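Putative acetamidase/formamidase (Yersinia enterocolitica subsp. palearctica serotype O:3, PDB 5UBU) probably hydrolyses carbon-nitrogen bonds, other than peptide bonds, in linear amides, perhaps acetamide or formamide. Local coordinates at residues G99-V104 with K249-S254; S174-I179 with G213-I218. All blocks are in the same frame, centred on the assembly; numbering follows the deposited sequence.

Interaction 1 of 2, residues G99-V104 with K249-S254; sequences GDVIAV and KNWQLS
Asp100 meets Lys249 and Asn250 with both oxygens of its carboxylate. Its CB points away from 249-254, but chi1 of -66° sets CG beside the backbone N, and from there the two oxygens reach across. OD2 forms a salt bridge with Lys249 NZ at 2.8 Å, on its syn side. OD1 takes the backbone N-H of Asn250 on its anti side, and the 2.9 Å bond from Asn250 N to Asp100 OD1 is almost straight (175°). Both donors lie somewhat out of the carboxylate plane, Asn250 N by 31°. The lysine chain bends at chi2 and chi3 and crosses the aspartate obliquely. The backbone N of Glu97 also bonds to OD2, so three donors hold the carboxylate and limit its rotation.

The contact joins the start of strand 101-111 to the loop that follows strand 239-248, its antiparallel neighbour in a mixed beta sheet. The backbone adds one more bond, bent at the hydrogen, from Trp251 N to Gly99 O at 2.9 Å.

Val101 points toward the loop. Its CG2 approaches the indole obliquely, 3.6 Å from Trp251 CE3, and lies 3.8 Å from Leu253 CG. CD2 of Leu253 stands over the centre of one indole face. Arg15 makes a cation-pi contact with the same indole.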
loop_
_atom_site.group_PDB
_atom_site.type_symbol
_atom_site.label_atom_id
_atom_site.label_comp_id
_atom_site.label_asym_id
_atom_site.label_seq_id
_atom_site.Cartn_x
_atom_site.Cartn_y
_atom_site.Cartn_z
ATOM N N GLY B 99 -5.528 19.321 24.538
ATOM C CA GLY B 99 -6.334 20.253 23.758
ATOM C C GLY B 99 -5.519 21.459 23.330
ATOM O O GLY B 99 -5.949 22.212 22.451
ATOM N N ASP B 100 -4.360 21.657 23.973
ATOM C CA ASP B 100 -3.452 22.763 23.648
ATOM C C ASP B 100 -2.494 22.348 22.540
ATOM O O ASP B 100 -2.562 21.223 22.023
ATOM C CB ASP B 100 -2.651 23.221 24.886
ATOM C CG ASP B 100 -3.532 23.849 25.965
ATOM O OD1 ASP B 100 -4.703 24.169 25.670
ATOM O OD2 ASP B 100 -3.042 24.050 27.102
ATOM N N VAL B 101 -1.617 23.276 22.171
ATOM C CA VAL B 101 -0.629 23.044 21.137
ATOM C C VAL B 101 0.698 23.663 21.541
ATOM O O VAL B 101 0.736 24.799 22.026
ATOM C CB VAL B 101 -1.073 23.669 19.800
ATOM C CG1 VAL B 101 0.035 23.609 18.763
ATOM C CG2 VAL B 101 -2.314 22.966 19.277
ATOM N N ILE B 102 1.781 22.909 21.351
ATOM C CA ILE B 102 3.114 23.403 21.637
ATOM C C ILE B 102 3.658 23.938 20.322
ATOM O O ILE B 102 3.641 23.235 19.317
ATOM C CB ILE B 102 4.057 22.287 22.110
ATOM C CG1 ILE B 102 3.539 21.634 23.391
ATOM C CG2 ILE B 102 5.470 22.830 22.319
ATOM C CD1 ILE B 102 3.435 22.570 24.586
ATOM N N ALA B 103 4.121 25.184 20.328
ATOM C CA ALA B 103 4.708 25.794 19.143
ATOM C C ALA B 103 6.213 25.756 19.350
ATOM O O ALA B 103 6.707 26.277 20.345
ATOM C CB ALA B 103 4.223 27.225 18.974
ATOM N N VAL B 104 6.936 25.133 18.425
ATOM C CA VAL B 104 8.389 25.033 18.540
ATOM C C VAL B 104 9.049 25.761 17.382
ATOM O O VAL B 104 9.021 25.292 16.243
ATOM C CB VAL B 104 8.860 23.562 18.551
ATOM C CG1 VAL B 104 10.376 23.489 18.705
ATOM C CG2 VAL B 104 8.171 22.791 19.667
ATOM N N LYS B 249 -3.385 27.944 23.526
ATOM C CA LYS B 249 -4.451 27.319 24.289
ATOM C C LYS B 249 -5.658 26.922 23.467
ATOM O O LYS B 249 -6.078 27.645 22.570
ATOM C CB LYS B 249 -4.926 28.273 25.391
ATOM C CG LYS B 249 -3.846 28.741 26.364
ATOM C CD LYS B 249 -3.217 27.638 27.209
ATOM C CE LYS B 249 -4.210 26.999 28.177
ATOM N NZ LYS B 249 -3.564 25.991 29.050
ATOM N N ASN B 250 -6.190 25.744 23.784
ATOM C CA ASN B 250 -7.414 25.220 23.194
ATOM C C ASN B 250 -7.510 25.335 21.659
ATOM O O ASN B 250 -8.376 26.020 21.127
ATOM C CB ASN B 250 -8.589 25.942 23.889
ATOM C CG ASN B 250 -9.929 25.286 23.644
ATOM O OD1 ASN B 250 -10.023 24.074 23.423
ATOM N ND2 ASN B 250 -10.985 26.083 23.724
ATOM N N TRP B 251 -6.591 24.662 20.970
ATOM C CA TRP B 251 -6.545 24.621 19.497
ATOM C C TRP B 251 -6.459 23.136 19.161
ATOM O O TRP B 251 -5.401 22.526 19.259
ATOM C CB TRP B 251 -5.373 25.459 18.960
ATOM C CG TRP B 251 -5.263 25.524 17.467
ATOM C CD1 TRP B 251 -6.289 25.595 16.577
ATOM C CD2 TRP B 251 -4.063 25.684 16.701
ATOM N NE1 TRP B 251 -5.805 25.702 15.296
ATOM C CE2 TRP B 251 -4.439 25.767 15.344
ATOM C CE3 TRP B 251 -2.700 25.748 17.030
ATOM C CZ2 TRP B 251 -3.500 25.900 14.309
ATOM C CZ3 TRP B 251 -1.765 25.871 15.993
ATOM C CH2 TRP B 251 -2.175 25.952 14.655
ATOM N N GLN B 252 -7.599 22.558 18.795
ATOM C CA GLN B 252 -7.677 21.109 18.569
ATOM C C GLN B 252 -7.041 20.712 17.243
ATOM O O GLN B 252 -7.490 21.144 16.185
ATOM C CB GLN B 252 -9.149 20.628 18.662
ATOM C CG GLN B 252 -9.327 19.217 19.207
ATOM C CD GLN B 252 -8.790 18.062 18.379
ATOM O OE1 GLN B 252 -8.962 17.987 17.158
ATOM N NE2 GLN B 252 -8.184 17.117 19.065
ATOM N N LEU B 253 -5.958 19.935 17.318
ATOM C CA LEU B 253 -5.250 19.432 16.142
ATOM C C LEU B 253 -5.205 17.926 16.241
ATOM O O LEU B 253 -5.089 17.382 17.334
ATOM C CB LEU B 253 -3.800 19.906 16.067
ATOM C CG LEU B 253 -3.429 21.379 16.038
ATOM C CD1 LEU B 253 -1.940 21.470 15.677
ATOM C CD2 LEU B 253 -4.282 22.138 15.028
ATOM N N SER B 254 -5.289 17.255 15.103
ATOM C CA SER B 254 -5.204 15.807 15.074
ATOM C C SER B 254 -3.815 15.383 14.630
ATOM O O SER B 254 -3.366 14.291 14.978
ATOM C CB SER B 254 -6.263 15.214 14.150
ATOM O OG SER B 254 -7.551 15.479 14.662
#

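Interaction 2 of 2, residues S174-I179 with G213-I218; sequences SVSPEI and GGRLFI
Ser174 and Phe217 form the tight part of this contact. They are an antiparallel hydrogen-bonded pair, with two nearly straight bonds. Ser174 N donates to Phe217 O at 2.9 Å, and Phe217 N donates to Ser174 O at 2.7 Å. On the same face of the sheet, Ser174 OG lies 3.6 Å from Phe217 CB. Ser174 O lies near the plane of the phenyl ring, at its edge. Leu216 points to the other face. Its CG is anti to the backbone N (chi1 178°), and CD1 comes 3.3 Å from Ser174 O.

The pairing is looser toward Ser176, though this end too is largely buried. The Ser176 N-H is shared between Arg215 O and Gly214 O, and both bonds are weak. A water bridges the two segments here, donating to Ser176 O and to Gly214 O. Side chains still touch: Ser176 CB packs 3.5 Å from Arg215 CB. From there the extended arginine leads away, and its NH2 bonds to Ser44 O. Val175 sets CB 3.5 Å from Gly214 O, while its CG1 lies 4.2 Å from Leu216 CD1, a loose apolar contact.

The whole is an antiparallel strand pair, 169-175 with 214-222, in a mixed beta sheet. Strand 214-222 runs on to the sodium ligands Asp220 and His222, and a sodium ion lies about 11 Å from the side chain of Ser174.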
loop_
_atom_site.group_PDB
_atom_site.type_symbol
_atom_site.label_atom_id
_atom_site.label_comp_id
_atom_site.label_asym_id
_atom_site.label_seq_id
_atom_site.Cartn_x
_atom_site.Cartn_y
_atom_site.Cartn_z
ATOM N N SER B 174 8.771 15.915 18.883
ATOM C CA SER B 174 7.487 15.375 19.322
ATOM C C SER B 174 7.049 15.736 20.724
ATOM O O SER B 174 7.797 16.316 21.501
ATOM C CB SER B 174 7.564 13.845 19.234
ATOM O OG SER B 174 8.625 13.349 20.021
ATOM N N VAL B 175 5.798 15.389 21.010
ATOM C CA VAL B 175 5.205 15.564 22.329
ATOM C C VAL B 175 4.663 14.193 22.733
ATOM O O VAL B 175 4.428 13.341 21.879
ATOM C CB VAL B 175 4.125 16.656 22.373
ATOM C CG1 VAL B 175 4.761 18.022 22.218
ATOM C CG2 VAL B 175 3.058 16.432 21.316
ATOM N N SER B 176 4.482 13.974 24.026
ATOM C CA SER B 176 3.996 12.686 24.511
ATOM C C SER B 176 2.552 12.360 24.167
ATOM O O SER B 176 1.718 13.251 24.116
ATOM C CB SER B 176 4.113 12.618 26.032
ATOM O OG SER B 176 3.541 11.419 26.533
ATOM N N PRO B 177 2.274 11.074 23.869
ATOM C CA PRO B 177 0.900 10.644 23.698
ATOM C C PRO B 177 0.238 10.671 25.078
ATOM O O PRO B 177 0.927 10.846 26.081
ATOM C CB PRO B 177 1.038 9.201 23.213
ATOM C CG PRO B 177 2.322 9.176 22.491
ATOM C CD PRO B 177 3.214 10.146 23.205
ATOM N N GLU B 178 -1.070 10.476 25.135
ATOM C CA GLU B 178 -1.763 10.499 26.414
ATOM C C GLU B 178 -1.307 9.355 27.319
ATOM O O GLU B 178 -0.907 9.597 28.466
ATOM C CB GLU B 178 -3.279 10.447 26.212
ATOM C CG GLU B 178 -4.056 10.617 27.508
ATOM C CD GLU B 178 -5.554 10.716 27.315
ATOM O OE1 GLU B 178 -6.247 10.751 28.348
ATOM O OE2 GLU B 178 -6.043 10.763 26.158
ATOM N N ILE B 179 -1.364 8.123 26.798
ATOM C CA ILE B 179 -0.961 6.928 27.580
ATOM C C ILE B 179 0.069 6.034 26.902
ATOM O O ILE B 179 0.735 5.266 27.582
ATOM C CB ILE B 179 -2.179 6.059 27.995
ATOM C CG1 ILE B 179 -2.890 5.444 26.773
ATOM C CG2 ILE B 179 -3.147 6.883 28.838
ATOM C CD1 ILE B 179 -3.973 4.455 27.143
ATOM N N GLY B 213 1.499 19.015 30.686
ATOM C CA GLY B 213 2.837 19.590 30.575
ATOM C C GLY B 213 3.419 19.511 29.178
ATOM O O GLY B 213 4.508 20.040 28.928
ATOM N N GLY B 214 2.709 18.856 28.262
ATOM C CA GLY B 214 3.181 18.724 26.889
ATOM C C GLY B 214 4.155 17.578 26.691
ATOM O O GLY B 214 3.882 16.652 25.909
ATOM N N ARG B 215 5.284 17.638 27.402
ATOM C CA ARG B 215 6.338 16.617 27.298
ATOM C C ARG B 215 6.984 16.645 25.918
ATOM O O ARG B 215 6.803 15.741 25.115
ATOM C CB ARG B 215 5.822 15.216 27.663
ATOM C CG ARG B 215 5.604 15.047 29.148
ATOM C CD ARG B 215 4.951 13.719 29.480
ATOM N NE ARG B 215 5.204 13.421 30.891
ATOM C CZ ARG B 215 6.221 12.680 31.352
ATOM N NH1 ARG B 215 7.088 12.083 30.531
ATOM N NH2 ARG B 215 6.359 12.503 32.656
ATOM N N LEU B 216 7.734 17.711 25.666
ATOM C CA LEU B 216 8.416 17.911 24.391
ATOM C C LEU B 216 9.724 17.131 24.319
ATOM O O LEU B 216 10.537 17.186 25.239
ATOM C CB LEU B 216 8.715 19.400 24.177
ATOM C CG LEU B 216 9.475 19.815 22.905
ATOM C CD1 LEU B 216 8.706 19.441 21.647
ATOM C CD2 LEU B 216 9.745 21.316 22.956
ATOM N N PHE B 217 9.906 16.414 23.214
ATOM C CA PHE B 217 11.114 15.639 22.955
ATOM C C PHE B 217 11.734 16.133 21.655
ATOM O O PHE B 217 11.019 16.481 20.707
ATOM C CB PHE B 217 10.798 14.153 22.806
ATOM C CG PHE B 217 10.308 13.496 24.057
ATOM C CD1 PHE B 217 8.965 13.514 24.385
ATOM C CD2 PHE B 217 11.197 12.814 24.886
ATOM C CE1 PHE B 217 8.510 12.877 25.533
ATOM C CE2 PHE B 217 10.757 12.179 26.033
ATOM C CZ PHE B 217 9.406 12.196 26.356
ATOM N N ILE B 218 13.058 16.154 21.602
ATOM C CA ILE B 218 13.768 16.612 20.400
ATOM C C ILE B 218 15.030 15.778 20.191
ATOM O O ILE B 218 15.568 15.197 21.134
ATOM C CB ILE B 218 14.078 18.133 20.489
ATOM C CG1 ILE B 218 14.623 18.671 19.169
ATOM C CG2 ILE B 218 15.039 18.436 21.645
ATOM C CD1 ILE B 218 14.813 20.173 19.162
HETATM O O HOH W 1 1.422 15.857 25.092
#

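From the N terminus, the chain first reaches residues 99-104, at the start of strand 101-111. It then passes through 174-179 and 213-218, which pair in interaction 2. Only later does it come to 249-254, which closes interaction 1. The loop of interaction 2, whose closest ends are 34 residues apart, is thus nested inside that of interaction 1, whose closest ends are 145 apart. Interaction 1 ties strand 101-111 to the loop after strand 239-248 in one mixed sheet. Interaction 2 belongs to the second mixed sheet. Their centres are about 12 Å apart. The two sheets touch through apolar side chains: Val104 CG2 is 3.9 Å from Leu216 CD1, and Ile102 CG1 is 4.0 Å from Val175 CG1.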